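Long-range contacts in acetyltransferase (PDB 2FSR), which probably transfers an acetyl group from acetyl-coenzyme A to a substrate, as other members of the GNAT acetyltransferase family do: residues T32-L37 / R126-E131; L40-F45 / G71-D76; A87-L92 / I99-I104; L115-Y120 / L149-S154. One frame throughout, in Å; residues are numbered along the deposited sequence.

Contact 1: residues T32-L37 / R126-E131; sequences TERLTL and RGYAAE. With FMT (formic acid), chain B.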
loop_
_atom_site.group_PDB
_atom_site.type_symbol
_atom_site.label_atom_id
_atom_site.label_comp_id
_atom_site.label_asym_id
_atom_site.label_seq_id
_atom_site.Cartn_x
_atom_site.Cartn_y
_atom_site.Cartn_z
ATOM N N THR A 32 6.895 10.902 -7.087
ATOM C CA THR A 32 7.935 10.085 -7.671
ATOM C C THR A 32 8.202 10.593 -9.094
ATOM O O THR A 32 7.672 11.638 -9.501
ATOM C CB THR A 32 7.563 8.578 -7.656
ATOM O OG1 THR A 32 6.557 8.288 -8.633
ATOM C CG2 THR A 32 7.049 8.156 -6.272
ATOM N N GLU A 33 9.014 9.858 -9.841
ATOM C CA GLU A 33 9.345 10.246 -11.208
ATOM C C GLU A 33 8.061 10.458 -12.003
ATOM O O GLU A 33 7.868 11.514 -12.615
ATOM C CB GLU A 33 10.205 9.161 -11.846
ATOM C CG GLU A 33 10.456 9.314 -13.346
ATOM C CD GLU A 33 11.312 8.181 -13.882
ATOM O OE1 GLU A 33 12.392 7.922 -13.302
ATOM O OE2 GLU A 33 10.905 7.544 -14.876
ATOM N N ARG A 34 7.173 9.464 -11.946
ATOM C CA ARG A 34 5.986 9.436 -12.794
ATOM C C ARG A 34 4.670 9.555 -12.036
ATOM O O ARG A 34 3.614 9.683 -12.654
ATOM C CB ARG A 34 5.971 8.148 -13.627
ATOM C CG ARG A 34 7.146 8.056 -14.604
ATOM C CD ARG A 34 7.106 6.773 -15.382
ATOM N NE ARG A 34 7.259 5.621 -14.491
ATOM C CZ ARG A 34 7.152 4.349 -14.867
ATOM N NH1 ARG A 34 6.899 4.028 -16.140
ATOM N NH2 ARG A 34 7.287 3.398 -13.961
ATOM N N LEU A 35 4.722 9.487 -10.702
ATOM C CA LEU A 35 3.481 9.319 -9.922
ATOM C C LEU A 35 3.308 10.332 -8.812
ATOM O O LEU A 35 4.274 10.914 -8.321
ATOM C CB LEU A 35 3.425 7.916 -9.297
ATOM C CG LEU A 35 3.723 6.713 -10.207
ATOM C CD1 LEU A 35 3.950 5.450 -9.373
ATOM C CD2 LEU A 35 2.612 6.554 -11.252
ATOM N N THR A 36 2.058 10.529 -8.425
ATOM C CA THR A 36 1.738 11.294 -7.215
ATOM C C THR A 36 1.015 10.315 -6.287
ATOM O O THR A 36 0.057 9.641 -6.710
ATOM C CB THR A 36 0.853 12.519 -7.517
ATOM O OG1 THR A 36 1.577 13.427 -8.370
ATOM C CG2 THR A 36 0.475 13.262 -6.225
ATOM N N LEU A 37 1.509 10.193 -5.050
ATOM C CA LEU A 37 0.939 9.251 -4.077
ATOM C C LEU A 37 0.266 10.094 -3.025
ATOM O O LEU A 37 0.954 10.772 -2.268
ATOM C CB LEU A 37 2.043 8.375 -3.461
ATOM C CG LEU A 37 3.033 7.762 -4.461
ATOM C CD1 LEU A 37 4.035 6.883 -3.741
ATOM C CD2 LEU A 37 2.328 6.970 -5.555
ATOM N N ARG A 126 4.230 -1.395 -16.659
ATOM C CA ARG A 126 4.937 -0.137 -16.859
ATOM C C ARG A 126 5.778 0.229 -15.634
ATOM O O ARG A 126 6.257 1.358 -15.515
ATOM C CB ARG A 126 3.938 0.981 -17.189
ATOM C CG ARG A 126 3.059 0.696 -18.421
ATOM C CD ARG A 126 1.871 1.646 -18.465
ATOM N NE ARG A 126 0.986 1.527 -19.635
ATOM C CZ ARG A 126 0.060 0.586 -19.818
ATOM N NH1 ARG A 126 -0.103 -0.404 -18.950
ATOM N NH2 ARG A 126 -0.711 0.636 -20.903
ATOM N N GLY A 127 5.948 -0.734 -14.728
ATOM C CA GLY A 127 6.751 -0.536 -13.509
ATOM C C GLY A 127 6.116 0.379 -12.459
ATOM O O GLY A 127 6.796 0.815 -11.526
ATOM N N TYR A 128 4.817 0.648 -12.572
ATOM C CA TYR A 128 4.177 1.579 -11.620
ATOM C C TYR A 128 4.115 1.045 -10.199
ATOM O O TYR A 128 4.338 1.799 -9.250
ATOM C CB TYR A 128 2.758 1.951 -12.057
ATOM C CG TYR A 128 2.694 2.757 -13.336
ATOM C CD1 TYR A 128 3.681 3.694 -13.663
ATOM C CD2 TYR A 128 1.593 2.625 -14.182
ATOM C CE1 TYR A 128 3.602 4.441 -14.844
ATOM C CE2 TYR A 128 1.506 3.365 -15.350
ATOM C CZ TYR A 128 2.493 4.269 -15.663
ATOM O OH TYR A 128 2.376 5.002 -16.827
ATOM N N ALA A 129 3.799 -0.234 -10.045
ATOM C CA ALA A 129 3.675 -0.800 -8.697
ATOM C C ALA A 129 5.020 -0.727 -7.978
ATOM O O ALA A 129 5.093 -0.273 -6.824
ATOM C CB ALA A 129 3.127 -2.227 -8.733
ATOM N N ALA A 130 6.093 -1.139 -8.655
ATOM C CA ALA A 130 7.434 -1.086 -8.051
ATOM C C ALA A 130 7.832 0.354 -7.712
ATOM O O ALA A 130 8.412 0.607 -6.644
ATOM C CB ALA A 130 8.469 -1.749 -8.955
ATOM N N GLU A 131 7.503 1.302 -8.596
ATOM C CA GLU A 131 7.876 2.695 -8.381
ATOM C C GLU A 131 7.175 3.248 -7.148
ATOM O O GLU A 131 7.802 3.922 -6.310
ATOM C CB GLU A 131 7.564 3.553 -9.622
ATOM C CG GLU A 131 7.936 5.021 -9.469
ATOM C CD GLU A 131 7.745 5.828 -10.757
ATOM O OE1 GLU A 131 7.945 5.248 -11.847
ATOM O OE2 GLU A 131 7.443 7.030 -10.678
HETATM C C FMT B . -0.567 4.503 -17.707
HETATM O O1 FMT B . -1.218 3.465 -17.878
HETATM O O2 FMT B . 0.313 4.972 -18.448
#

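Contact 2: residues L40-F45 / G71-D76; sequences LAMADF and GVFCHD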
loop_
_atom_site.group_PDB
_atom_site.type_symbol
_atom_site.label_atom_id
_atom_site.label_comp_id
_atom_site.label_asym_id
_atom_site.label_seq_id
_atom_site.Cartn_x
_atom_site.Cartn_y
_atom_site.Cartn_z
ATOM N N LEU A 40 -6.322 9.315 0.396
ATOM C CA LEU A 40 -7.623 8.810 -0.017
ATOM C C LEU A 40 -8.692 9.893 0.097
ATOM O O LEU A 40 -8.652 10.738 1.007
ATOM C CB LEU A 40 -8.032 7.623 0.860
ATOM C CG LEU A 40 -7.635 6.231 0.369
ATOM C CD1 LEU A 40 -6.101 6.037 0.368
ATOM C CD2 LEU A 40 -8.326 5.117 1.173
ATOM N N ALA A 41 -9.639 9.838 -0.833
ATOM C CA ALA A 41 -10.816 10.703 -0.822
ATOM C C ALA A 41 -12.039 9.895 -1.214
ATOM O O ALA A 41 -11.912 8.867 -1.872
ATOM C CB ALA A 41 -10.640 11.888 -1.783
HETATM N N MSE A 42 -13.225 10.361 -0.842
HETATM C CA MSE A 42 -14.429 9.611 -1.192
HETATM C C MSE A 42 -14.595 9.406 -2.685
HETATM O O MSE A 42 -15.146 8.375 -3.097
HETATM C CB MSE A 42 -15.697 10.266 -0.641
HETATM C CG MSE A 42 -16.004 9.900 0.752
HETATM SE SE MSE A 42 -15.963 7.974 1.098
HETATM C CE MSE A 42 -17.546 7.428 0.309
ATOM N N ALA A 43 -14.141 10.380 -3.486
ATOM C CA ALA A 43 -14.220 10.272 -4.948
ATOM C C ALA A 43 -13.512 9.032 -5.470
ATOM O O ALA A 43 -13.781 8.592 -6.601
ATOM C CB ALA A 43 -13.656 11.511 -5.626
ATOM N N ASP A 44 -12.577 8.508 -4.674
ATOM C CA ASP A 44 -11.811 7.340 -5.068
ATOM C C ASP A 44 -12.564 6.022 -4.836
ATOM O O ASP A 44 -12.173 4.971 -5.378
ATOM C CB ASP A 44 -10.513 7.252 -4.265
ATOM C CG ASP A 44 -9.645 8.481 -4.403
ATOM O OD1 ASP A 44 -9.565 9.084 -5.517
ATOM O OD2 ASP A 44 -9.017 8.837 -3.383
ATOM N N PHE A 45 -13.619 6.046 -4.027
ATOM C CA PHE A 45 -14.261 4.791 -3.658
ATOM C C PHE A 45 -14.894 4.004 -4.817
ATOM O O PHE A 45 -14.789 2.796 -4.848
ATOM C CB PHE A 45 -15.262 4.938 -2.499
ATOM C CG PHE A 45 -15.660 3.619 -1.913
ATOM C CD1 PHE A 45 -14.698 2.820 -1.285
ATOM C CD2 PHE A 45 -16.968 3.142 -2.031
ATOM C CE1 PHE A 45 -15.035 1.571 -0.760
ATOM C CE2 PHE A 45 -17.311 1.902 -1.514
ATOM C CZ PHE A 45 -16.350 1.108 -0.870
ATOM N N GLY A 71 -14.746 -1.537 4.692
ATOM C CA GLY A 71 -13.860 -1.673 5.850
ATOM C C GLY A 71 -12.385 -1.548 5.487
ATOM O O GLY A 71 -11.652 -0.857 6.186
ATOM N N VAL A 72 -11.936 -2.201 4.412
ATOM C CA VAL A 72 -10.524 -2.034 3.999
ATOM C C VAL A 72 -10.206 -0.587 3.601
ATOM O O VAL A 72 -9.159 -0.039 3.967
ATOM C CB VAL A 72 -10.147 -2.994 2.843
ATOM C CG1 VAL A 72 -8.665 -2.839 2.468
ATOM C CG2 VAL A 72 -10.420 -4.446 3.259
ATOM N N PHE A 73 -11.112 0.052 2.857
ATOM C CA PHE A 73 -10.888 1.444 2.432
ATOM C C PHE A 73 -10.751 2.349 3.664
ATOM O O PHE A 73 -9.894 3.227 3.723
ATOM C CB PHE A 73 -12.064 1.871 1.548
ATOM C CG PHE A 73 -11.864 3.162 0.792
ATOM C CD1 PHE A 73 -11.041 3.215 -0.356
ATOM C CD2 PHE A 73 -12.578 4.307 1.166
ATOM C CE1 PHE A 73 -10.900 4.405 -1.087
ATOM C CE2 PHE A 73 -12.450 5.507 0.430
ATOM C CZ PHE A 73 -11.601 5.550 -0.694
ATOM N N CYS A 74 -11.612 2.122 4.655
ATOM C CA CYS A 74 -11.526 2.907 5.884
ATOM C C CYS A 74 -10.246 2.616 6.691
ATOM O O CYS A 74 -9.631 3.565 7.212
ATOM C CB CYS A 74 -12.745 2.677 6.743
ATOM S SG CYS A 74 -14.281 3.419 6.048
ATOM N N HIS A 75 -9.844 1.344 6.740
ATOM C CA HIS A 75 -8.561 0.933 7.354
ATOM C C HIS A 75 -7.411 1.653 6.632
ATOM O O HIS A 75 -6.487 2.187 7.267
ATOM C CB HIS A 75 -8.447 -0.592 7.259
ATOM C CG HIS A 75 -7.043 -1.105 7.234
ATOM N ND1 HIS A 75 -6.442 -1.657 8.347
ATOM C CD2 HIS A 75 -6.141 -1.186 6.225
ATOM C CE1 HIS A 75 -5.219 -2.051 8.023
ATOM N NE2 HIS A 75 -5.022 -1.801 6.737
ATOM N N ASP A 76 -7.495 1.690 5.301
ATOM C CA ASP A 76 -6.446 2.311 4.491
ATOM C C ASP A 76 -6.197 3.795 4.863
ATOM O O ASP A 76 -5.066 4.267 4.936
ATOM C CB ASP A 76 -6.819 2.210 3.013
ATOM C CG ASP A 76 -6.714 0.790 2.446
ATOM O OD1 ASP A 76 -5.984 -0.058 3.022
ATOM O OD2 ASP A 76 -7.326 0.536 1.374
#

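Contact 3: residues A87-L92 / I99-I104; sequences ALMIDL and IGQIGI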
loop_
_atom_site.group_PDB
_atom_site.type_symbol
_atom_site.label_atom_id
_atom_site.label_comp_id
_atom_site.label_asym_id
_atom_site.label_seq_id
_atom_site.Cartn_x
_atom_site.Cartn_y
_atom_site.Cartn_z
ATOM N N ALA A 87 -2.415 4.013 3.577
ATOM C CA ALA A 87 -2.485 3.918 2.114
ATOM C C ALA A 87 -2.451 5.286 1.469
ATOM O O ALA A 87 -2.889 6.291 2.068
ATOM C CB ALA A 87 -3.761 3.211 1.698
ATOM N N LEU A 88 -1.946 5.304 0.239
ATOM C CA LEU A 88 -2.021 6.481 -0.619
ATOM C C LEU A 88 -2.527 6.007 -1.978
ATOM O O LEU A 88 -2.199 4.887 -2.426
ATOM C CB LEU A 88 -0.638 7.119 -0.777
ATOM C CG LEU A 88 0.001 7.649 0.518
ATOM C CD1 LEU A 88 1.490 7.960 0.336
ATOM C CD2 LEU A 88 -0.764 8.858 1.037
HETATM N N MSE A 89 -3.364 6.826 -2.612
HETATM C CA MSE A 89 -3.802 6.514 -3.963
HETATM C C MSE A 89 -2.700 6.906 -4.926
HETATM O O MSE A 89 -2.014 7.904 -4.708
HETATM C CB MSE A 89 -5.094 7.255 -4.300
HETATM C CG MSE A 89 -6.307 6.940 -3.400
HETATM SE SE MSE A 89 -6.665 5.060 -3.064
HETATM C CE MSE A 89 -7.104 4.506 -4.883
ATOM N N ILE A 90 -2.568 6.126 -5.996
ATOM C CA ILE A 90 -1.549 6.374 -7.022
ATOM C C ILE A 90 -2.177 7.111 -8.186
ATOM O O ILE A 90 -3.078 6.568 -8.847
ATOM C CB ILE A 90 -0.930 5.056 -7.554
ATOM C CG1 ILE A 90 -0.383 4.175 -6.406
ATOM C CG2 ILE A 90 0.145 5.355 -8.603
ATOM C CD1 ILE A 90 0.082 2.778 -6.863
ATOM N N ASP A 91 -1.711 8.338 -8.420
ATOM C CA ASP A 91 -2.132 9.117 -9.597
ATOM C C ASP A 91 -0.978 9.255 -10.582
ATOM O O ASP A 91 0.178 9.330 -10.185
ATOM C CB ASP A 91 -2.604 10.525 -9.200
ATOM C CG ASP A 91 -3.935 10.540 -8.453
ATOM O OD1 ASP A 91 -4.631 9.503 -8.342
ATOM O OD2 ASP A 91 -4.282 11.650 -7.970
ATOM N N LEU A 92 -1.305 9.296 -11.877
ATOM C CA LEU A 92 -0.278 9.527 -12.890
ATOM C C LEU A 92 0.104 11.005 -12.934
ATOM O O LEU A 92 -0.738 11.872 -13.193
ATOM C CB LEU A 92 -0.771 9.084 -14.273
ATOM C CG LEU A 92 -0.777 7.593 -14.584
ATOM C CD1 LEU A 92 -1.500 7.356 -15.906
ATOM C CD2 LEU A 92 0.630 7.006 -14.636
ATOM N N ILE A 99 -4.779 5.377 -10.691
ATOM C CA ILE A 99 -4.464 4.090 -11.305
ATOM C C ILE A 99 -4.288 2.948 -10.307
ATOM O O ILE A 99 -4.058 1.824 -10.706
ATOM C CB ILE A 99 -3.211 4.180 -12.225
ATOM C CG1 ILE A 99 -1.961 4.540 -11.424
ATOM C CG2 ILE A 99 -3.461 5.232 -13.335
ATOM C CD1 ILE A 99 -0.650 4.181 -12.114
ATOM N N GLY A 100 -4.370 3.244 -9.009
ATOM C CA GLY A 100 -4.259 2.173 -8.018
ATOM C C GLY A 100 -3.914 2.715 -6.646
ATOM O O GLY A 100 -4.249 3.841 -6.344
ATOM N N GLN A 101 -3.260 1.890 -5.832
ATOM C CA GLN A 101 -3.063 2.232 -4.428
ATOM C C GLN A 101 -1.813 1.534 -3.919
ATOM O O GLN A 101 -1.496 0.405 -4.331
ATOM C CB GLN A 101 -4.283 1.798 -3.621
ATOM C CG GLN A 101 -4.242 2.222 -2.149
ATOM C CD GLN A 101 -5.225 1.431 -1.319
ATOM O OE1 GLN A 101 -5.052 0.229 -1.146
ATOM N NE2 GLN A 101 -6.285 2.097 -0.827
ATOM N N ILE A 102 -1.127 2.223 -3.009
ATOM C CA ILE A 102 0.025 1.686 -2.287
ATOM C C ILE A 102 -0.188 1.956 -0.798
ATOM O O ILE A 102 -0.767 2.982 -0.444
ATOM C CB ILE A 102 1.355 2.348 -2.781
ATOM C CG1 ILE A 102 2.586 1.673 -2.160
ATOM C CG2 ILE A 102 1.366 3.856 -2.502
ATOM C CD1 ILE A 102 2.889 0.301 -2.661
ATOM N N GLY A 103 0.238 1.040 0.072
ATOM C CA GLY A 103 0.045 1.297 1.509
ATOM C C GLY A 103 0.906 0.493 2.447
ATOM O O GLY A 103 1.457 -0.543 2.083
ATOM N N ILE A 104 1.031 1.008 3.666
ATOM C CA ILE A 104 1.577 0.220 4.749
ATOM C C ILE A 104 0.493 0.052 5.813
ATOM O O ILE A 104 -0.126 1.028 6.246
ATOM C CB ILE A 104 2.843 0.849 5.340
ATOM C CG1 ILE A 104 3.949 0.908 4.283
ATOM C CG2 ILE A 104 3.332 0.071 6.565
ATOM C CD1 ILE A 104 5.079 1.869 4.654
#

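Contact 4: residues L115-Y120 / L149-S154; sequences LGWLLY and LVSYVS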
loop_
_atom_site.group_PDB
_atom_site.type_symbol
_atom_site.label_atom_id
_atom_site.label_comp_id
_atom_site.label_asym_id
_atom_site.label_seq_id
_atom_site.Cartn_x
_atom_site.Cartn_y
_atom_site.Cartn_z
ATOM N N LEU A 115 3.600 -3.841 3.604
ATOM C CA LEU A 115 3.526 -3.047 2.382
ATOM C C LEU A 115 2.696 -3.789 1.332
ATOM O O LEU A 115 2.972 -4.951 1.015
ATOM C CB LEU A 115 4.952 -2.807 1.844
ATOM C CG LEU A 115 5.154 -1.947 0.584
ATOM C CD1 LEU A 115 4.804 -0.500 0.846
ATOM C CD2 LEU A 115 6.603 -2.051 0.085
ATOM N N GLY A 116 1.658 -3.126 0.817
ATOM C CA GLY A 116 0.838 -3.741 -0.230
ATOM C C GLY A 116 0.536 -2.773 -1.345
ATOM O O GLY A 116 0.637 -1.565 -1.176
ATOM N N TRP A 117 0.174 -3.314 -2.504
ATOM C CA TRP A 117 -0.105 -2.459 -3.672
ATOM C C TRP A 117 -1.131 -3.124 -4.562
ATOM O O TRP A 117 -1.315 -4.339 -4.525
ATOM C CB TRP A 117 1.167 -2.184 -4.514
ATOM C CG TRP A 117 1.887 -3.451 -4.885
ATOM C CD1 TRP A 117 1.657 -4.251 -5.975
ATOM C CD2 TRP A 117 2.933 -4.081 -4.144
ATOM N NE1 TRP A 117 2.484 -5.350 -5.942
ATOM C CE2 TRP A 117 3.288 -5.264 -4.835
ATOM C CE3 TRP A 117 3.601 -3.767 -2.955
ATOM C CZ2 TRP A 117 4.277 -6.135 -4.370
ATOM C CZ3 TRP A 117 4.587 -4.625 -2.502
ATOM C CH2 TRP A 117 4.912 -5.797 -3.200
ATOM N N LEU A 118 -1.791 -2.300 -5.367
ATOM C CA LEU A 118 -2.700 -2.796 -6.386
ATOM C C LEU A 118 -2.767 -1.759 -7.505
ATOM O O LEU A 118 -2.614 -0.556 -7.275
ATOM C CB LEU A 118 -4.096 -3.065 -5.810
ATOM C CG LEU A 118 -4.863 -1.864 -5.239
ATOM C CD1 LEU A 118 -5.719 -1.174 -6.322
ATOM C CD2 LEU A 118 -5.752 -2.313 -4.078
ATOM N N LEU A 119 -2.988 -2.247 -8.728
ATOM C CA LEU A 119 -3.206 -1.397 -9.898
ATOM C C LEU A 119 -4.513 -1.754 -10.561
ATOM O O LEU A 119 -4.871 -2.939 -10.662
ATOM C CB LEU A 119 -2.069 -1.547 -10.921
ATOM C CG LEU A 119 -0.697 -1.013 -10.512
ATOM C CD1 LEU A 119 0.315 -1.270 -11.640
ATOM C CD2 LEU A 119 -0.724 0.481 -10.167
ATOM N N TYR A 120 -5.227 -0.725 -11.012
ATOM C CA TYR A 120 -6.464 -0.920 -11.733
ATOM C C TYR A 120 -6.159 -1.408 -13.142
ATOM O O TYR A 120 -5.047 -1.266 -13.641
ATOM C CB TYR A 120 -7.244 0.388 -11.795
ATOM C CG TYR A 120 -7.659 0.906 -10.421
ATOM C CD1 TYR A 120 -7.945 0.021 -9.374
ATOM C CD2 TYR A 120 -7.792 2.259 -10.189
ATOM C CE1 TYR A 120 -8.344 0.500 -8.110
ATOM C CE2 TYR A 120 -8.196 2.755 -8.932
ATOM C CZ TYR A 120 -8.450 1.863 -7.905
ATOM O OH TYR A 120 -8.850 2.358 -6.673
ATOM N N LEU A 149 9.945 -4.368 7.430
ATOM C CA LEU A 149 8.692 -4.223 6.690
ATOM C C LEU A 149 8.478 -5.535 5.925
ATOM O O LEU A 149 9.459 -6.173 5.496
ATOM C CB LEU A 149 8.832 -3.049 5.726
ATOM C CG LEU A 149 7.618 -2.441 5.062
ATOM C CD1 LEU A 149 6.540 -1.937 6.061
ATOM C CD2 LEU A 149 8.118 -1.287 4.177
ATOM N N VAL A 150 7.225 -5.971 5.782
ATOM C CA VAL A 150 6.925 -7.234 5.077
ATOM C C VAL A 150 5.857 -7.025 4.011
ATOM O O VAL A 150 5.208 -5.997 3.985
ATOM C CB VAL A 150 6.475 -8.378 6.023
ATOM C CG1 VAL A 150 7.548 -8.680 7.071
ATOM C CG2 VAL A 150 5.172 -8.011 6.705
ATOM N N SER A 151 5.695 -8.011 3.137
ATOM C CA SER A 151 4.494 -8.120 2.297
ATOM C C SER A 151 3.949 -9.538 2.383
ATOM O O SER A 151 4.711 -10.506 2.251
ATOM C CB SER A 151 4.823 -7.794 0.837
ATOM O OG SER A 151 5.174 -6.450 0.638
ATOM N N TYR A 152 2.633 -9.676 2.593
ATOM C CA TYR A 152 1.965 -10.993 2.569
ATOM C C TYR A 152 1.495 -11.246 1.144
ATOM O O TYR A 152 0.738 -10.438 0.590
ATOM C CB TYR A 152 0.783 -11.060 3.565
ATOM C CG TYR A 152 1.239 -10.721 4.976
ATOM C CD1 TYR A 152 2.258 -11.449 5.583
ATOM C CD2 TYR A 152 0.673 -9.665 5.690
ATOM C CE1 TYR A 152 2.703 -11.130 6.867
ATOM C CE2 TYR A 152 1.110 -9.348 6.978
ATOM C CZ TYR A 152 2.127 -10.078 7.552
ATOM O OH TYR A 152 2.588 -9.777 8.807
ATOM N N VAL A 153 1.950 -12.354 0.564
ATOM C CA VAL A 153 1.665 -12.655 -0.852
ATOM C C VAL A 153 1.222 -14.115 -0.982
ATOM O O VAL A 153 1.883 -15.007 -0.463
ATOM C CB VAL A 153 2.942 -12.419 -1.736
ATOM C CG1 VAL A 153 2.673 -12.739 -3.223
ATOM C CG2 VAL A 153 3.471 -11.008 -1.592
ATOM N N SER A 154 0.089 -14.361 -1.636
ATOM C CA SER A 154 -0.359 -15.744 -1.864
ATOM C C SER A 154 0.605 -16.468 -2.824
ATOM O O SER A 154 1.095 -15.841 -3.769
ATOM C CB SER A 154 -1.808 -15.765 -2.375
ATOM O OG SER A 154 -2.085 -14.655 -3.216
#

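Contact 1: residues T32-L37 / R126-E131
Glu-131 meets Arg-34 with its CG anti to the backbone N (chi1 -180°) and its chain extended, so its carboxylate reaches well beyond the helix. Arg-34 comes across it at a slant and bends at chi3 (-63°), which turns its guanidinium back toward the start of that helix. The two flat groups are nearly coplanar, with 21° between their planes. Arg-34 NE donates to the syn lone pair of Glu-131 OE1 at 2.8 Å; this is a salt bridge. Arg-34 NH2 lies 2.9 Å from the same OE1. The other oxygen also takes two bonds. Its syn side receives the backbone N of Arg-34, 2.8 Å from Glu-131 OE2. Its anti side receives Thr-32 OG1, 2.6 Å from Glu-131 OE2. Four donors therefore hold the carboxylate in place, which would favour its charged form.

The far end of the guanidinium grips a backbone carbonyl. Arg-34 NH1 and NH2 are each 2.8 Å from Arg-126 O, and both lie in the carbonyl plane. Tyr-128 CE1 sits over the centre of one guanidinium face, with the ring inclined to it. The same ring touches Leu-35, whose CD2 is 3.9 Å from Tyr-128 CD1. Its hydroxyl donates to a formic acid molecule, with Tyr-128 OH 2.6 Å from O2; the ligand probably comes from the crystallisation liquor. Gly-127, with positive phi, is the N-cap residue of helix 128-143. This glycine-rich turn and helix start correspond to the segment that, in GNAT enzymes, typically binds the pyrophosphate of coenzyme A.

Contact 2: residues L40-F45 / G71-D76
Phe-73 inserts its ring between Leu-40 and Phe-45, which lie over opposite faces. Phe-73 swings its ring to the side away from its own N (chi1 -168°), which carries it out from helix 66-83 into the bend formed by 40-45. Over one face comes Phe-45, edge first. The two ring centroids, of Phe-45 and Phe-73, are 4.9 Å apart and the planes stand at 63°, an edge-to-face pair. The leading atom is Phe-45 CD1, 3.5 Å from Phe-73 CG.

The other face takes a methyl group. Leu-40 CD2 stands 3.7 Å from the centroid of Phe-73, 19° off the ring normal, a CH-pi contact. The same methyl also touches the helix one turn on, with Leu-40 CD2 3.8 Å from Asp-76 CB. At the rim of the ring, Ala-41 O lies in the plane, 3.5 Å from Phe-73 CZ. Asp-44 CB is near the same edge, and the selenium of Met-42, a selenomethionine, approaches obliquely.

Asp-44 closes the bend from within. Asp-44 OD2 accepts the backbone N of Ala-41 at 2.8 Å, from above the carboxylate plane, and also forms a salt bridge with Arg-38. No hydrogen bond crosses between the two segments. Helix and bend are therefore joined mainly by apolar and aromatic contact, with one carbonyl oxygen at the ring edge, while the polar bonds shape the bend that receives the ring.

Contact 3: residues A87-L92 / I99-I104
Gln-101 shares one face of the strand pair with Ala-87 and Met-89, and its chain slants across that of Met-89, a selenomethionine. With chi1 at -175° the Gln-101 chain leaves its strand drawn out over the neighbouring one. Gln-101 CB starts 3.9 Å from Leu-88 O, with the selenium of Met-89 a little farther off. Gln-101 CG comes next, 3.4 Å from Leu-88 O. Gln-101 CD then passes Ala-87 CB at 3.8 Å. At the tip, Gln-101 NE2 touches both Ala-87 CB and the selenium of Met-89, each at 3.7 Å. The amide finds its hydrogen-bond partner elsewhere, in Asp-76 of helix 66-83.

Beneath the side chains the strands are antiparallel, with 146° between their directions. Leu-88 and Ile-102 form a hydrogen-bonded pair. Leu-88 N is 2.7 Å from Ile-102 O, and Ile-102 N is 2.9 Å from Leu-88 O. Both bonds are nearly straight. Further on, Ile-90 N bonds to Gly-100 O from above the carbonyl plane. Ile-90 O receives Ile-99 N at 2.8 Å.

The opposite face is apolar. Ile-90 CG2 packs 3.6 Å from Ile-99 CG1, and Leu-92 crosses the same isoleucine at about a right angle. Ile-90 and Leu-92 also touch Leu-35 of the next strand. At Gly-103 the strands come very close, and this residue has no side chain to stand against Ala-87. Ile-99 and Gly-100 both face Ile-90, which makes a classic beta bulge in the hairpin of strands 87-92 and 97-105, at the middle of the antiparallel GNAT sheet.

Contact 4: residues L115-Y120 / L149-S154
Leu-115 makes the backbone link to strand 149-153. Its N is 2.7 Å from Val-150 O, in a nearly straight bond. Its CB is 4.2 Å from Leu-149 CG, so the base of Leu-115 meets the branch point of Leu-149. Beyond CB, the Leu-115 side chain turns to helix 128-143, where it touches Ala-133 and Arg-137. The carbonyl of Leu-115 is taken by a side chain. Ser-151 OG donates to Leu-115 O at 2.7 Å, tilted 24° from the carbonyl plane. The serine OG stands beside its own backbone N (chi1 -67°), which aims it at this carbonyl. It is also hydrogen-bonded to the hydroxyl of Tyr-187, so this buried oxygen has two partners.

Gly-116 already turns to the other side, where its backbone bonds to Gly-103. From here the strands part. Their directions differ by 48°, and no further main-chain bond joins the two segments. Such a splayed pair of roughly parallel strands is the hallmark of the GNAT fold. In relatives, the pantetheine arm of acetyl-coenzyme A enters the V-shaped opening, and the same is likely here.

Trp-117 stands near the start of this opening. Its CG lies between the backbone N and the carbonyl carbon, which lets the indole lean back toward strand 149-153. Trp-117 CZ3 comes within 3.7 Å of Ser-151 OG, at an oblique angle. The indole also packs on Ala-129 and Tyr-187. Leu-118 and Tyr-120 continue the pairing with strand 97-105, through backbone bonds to Gln-101 and Ile-99.

In the fold
From the N terminus, contact 1 opens first, on the turn leading into strand 35-38 and its first residue. It closes at the start of helix 128-143, the longest loop of the four. Contacts 2 and 3 both fall within that span. Contact 2 brings helix 66-83 back to the bend after strand 35-38. Contact 3 then closes the short hairpin of strands 87-92 and 97-105. Asp-76 and Gln-101 join these two contacts. Contact 4 opens on strand 114-119, before contact 1 has closed, and ends on strand 149-153. It therefore crosses contact 1. Strands 35-38, 87-92, 97-105 and 114-119 follow one another across one sheet, and contact 4 ties its edge to the second sheet.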